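Local coordinates for protein CT263 (Chlamydia trachomatis, PDB 4QAS) that probably hydrolyses the N-glycosidic bond of futalosine-pathway intermediates as an MTAN-type nucleosidase, supporting menaquinone synthesis, at residues T92-V96 / S159-V163. The protein carries 1 engineered substitution. Residues are numbered along the deposited sequence; the frame is centred on the assembly and turned at random.
Sequences TITSV and SMIKV
Ile93 and Met160 meet where two antiparallel strands part company, illustrating how a pairing can end with a water inserted between the strands as one chain turns a corner. Thr92 and Ile161 form a non-hydrogen-bonded pair (CA-CA 4.7 Å); at the next position, Ile93 with Met160, one backbone bond is weak and the other goes through water. The direct link, from Ile93 N to Met160 O, is 3.3 Å long and bent to 149° at the hydrogen. The same carbonyl oxygen receives a CA-H...O contact from Thr92 CA at 3.3 Å. The water accepts from Met160 N at 2.9 Å and probably donates to Ile93 O at 2.7 Å. It also bonds to Thr92 OG1, which chi1 of -170° sets anti to the backbone N; that hydroxyl has a further hydrogen bond with Ile114 N.

Apolar contacts fill the side of the pairing on which Ile93 and Met160 meet. Ile93 lays CG1 against Met160 CB at 3.6 Å, while its CG1 and CD1 also border Lys162 CG. The methionine runs extended beyond CG (chi2 180°); in this conformer, one of two, CE reaches Val96 CG1 at 3.9 Å, so Met160 touches both sides of the corner at Thr94. The Lys162 ammonium group forms a salt bridge with Asp141 and a hydrogen bond to Asn74.

In the mixed central sheet, consistent with the MTAN family, strand 90-99 also pairs with strand 119-124, whose Leu122 touches Ile93 and Met160. On the edge away from strand 90-99, strand 158-167 pairs in parallel with strand 71-80, and Ile161 packs against helix 180-197.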
loop_
_atom_site.group_PDB
_atom_site.type_symbol
_atom_site.label_atom_id
_atom_site.label_comp_id
_atom_site.label_asym_id
_atom_site.label_seq_id
_atom_site.Cartn_x
_atom_site.Cartn_y
_atom_site.Cartn_z
ATOM N N THR A 92 -10.015 9.125 -11.162
ATOM C CA THR A 92 -8.971 9.741 -11.961
ATOM C C THR A 92 -9.572 10.859 -12.792
ATOM O O THR A 92 -10.734 10.801 -13.174
ATOM C CB THR A 92 -8.227 8.708 -12.824
ATOM O OG1 THR A 92 -7.073 9.354 -13.399
ATOM C CG2 THR A 92 -9.094 8.080 -13.879
ATOM N N ILE A 93 -8.792 11.886 -13.040
ATOM C CA ILE A 93 -9.279 13.115 -13.681
ATOM C C ILE A 93 -8.971 13.119 -15.170
ATOM O O ILE A 93 -7.857 12.772 -15.602
ATOM C CB ILE A 93 -8.668 14.326 -12.970
ATOM C CG1 ILE A 93 -8.971 14.268 -11.476
ATOM C CG2 ILE A 93 -9.121 15.614 -13.617
ATOM C CD1 ILE A 93 -10.470 14.147 -11.127
ATOM N N THR A 94 -9.954 13.530 -15.975
ATOM C CA THR A 94 -9.762 13.650 -17.413
ATOM C C THR A 94 -9.335 15.051 -17.798
ATOM O O THR A 94 -8.485 15.216 -18.676
ATOM C CB THR A 94 -11.056 13.270 -18.131
ATOM O OG1 THR A 94 -12.134 14.074 -17.636
ATOM C CG2 THR A 94 -11.380 11.803 -17.865
ATOM N N SER A 95 -9.937 16.067 -17.199
ATOM C CA SER A 95 -9.519 17.442 -17.414
ATOM C C SER A 95 -9.736 18.214 -16.126
ATOM O O SER A 95 -10.589 17.873 -15.304
ATOM C CB SER A 95 -10.244 18.097 -18.592
ATOM O OG SER A 95 -11.566 18.401 -18.230
ATOM N N VAL A 96 -8.923 19.246 -15.958
ATOM C CA VAL A 96 -8.994 20.123 -14.811
ATOM C C VAL A 96 -9.149 21.557 -15.306
ATOM O O VAL A 96 -8.444 21.987 -16.238
ATOM C CB VAL A 96 -7.769 19.945 -13.898
ATOM C CG1 VAL A 96 -6.460 20.183 -14.648
ATOM C CG2 VAL A 96 -7.900 20.812 -12.672
ATOM N N SER A 159 -0.879 12.962 -14.082
ATOM C CA SER A 159 -2.114 12.264 -13.778
ATOM C C SER A 159 -2.588 12.704 -12.412
ATOM O O SER A 159 -1.817 13.216 -11.610
ATOM C CB SER A 159 -1.914 10.748 -13.777
ATOM O OG SER A 159 -1.522 10.264 -15.019
ATOM N N MET A 160 -3.879 12.537 -12.166
ATOM C CA MET A 160 -4.498 12.961 -10.926
ATOM C C MET A 160 -5.390 11.879 -10.376
ATOM O O MET A 160 -6.137 11.253 -11.112
ATOM C CB MET A 160 -5.388 14.154 -11.161
ATOM C CG MET A 160 -4.674 15.428 -11.134
ATOM S SD MET A 160 -5.769 16.773 -11.414
ATOM C CE MET A 160 -4.603 18.027 -11.924
ATOM N N ILE A 161 -5.281 11.682 -9.083
ATOM C CA ILE A 161 -6.165 10.832 -8.290
ATOM C C ILE A 161 -6.834 11.762 -7.291
ATOM O O ILE A 161 -6.151 12.458 -6.537
ATOM C CB ILE A 161 -5.379 9.768 -7.515
ATOM C CG1 ILE A 161 -4.609 8.862 -8.468
ATOM C CG2 ILE A 161 -6.321 8.942 -6.661
ATOM C CD1 ILE A 161 -3.554 7.982 -7.790
ATOM N N LYS A 162 -8.161 11.779 -7.286
ATOM C CA LYS A 162 -8.901 12.601 -6.344
ATOM C C LYS A 162 -9.937 11.731 -5.655
ATOM O O LYS A 162 -10.709 11.048 -6.316
ATOM C CB LYS A 162 -9.562 13.794 -7.029
ATOM C CG LYS A 162 -8.546 14.742 -7.669
ATOM C CD LYS A 162 -7.832 15.650 -6.671
ATOM C CE LYS A 162 -6.511 16.202 -7.241
ATOM N NZ LYS A 162 -5.957 17.313 -6.452
ATOM N N VAL A 163 -9.950 11.794 -4.325
ATOM C CA VAL A 163 -10.938 11.073 -3.524
ATOM C C VAL A 163 -11.965 12.076 -3.020
ATOM O O VAL A 163 -11.607 13.136 -2.522
ATOM C CB VAL A 163 -10.291 10.281 -2.375
ATOM C CG1 VAL A 163 -9.582 11.156 -1.405
ATOM C CG2 VAL A 163 -11.338 9.430 -1.662
HETATM O O HOH W 1 -5.665 11.777 -14.299
#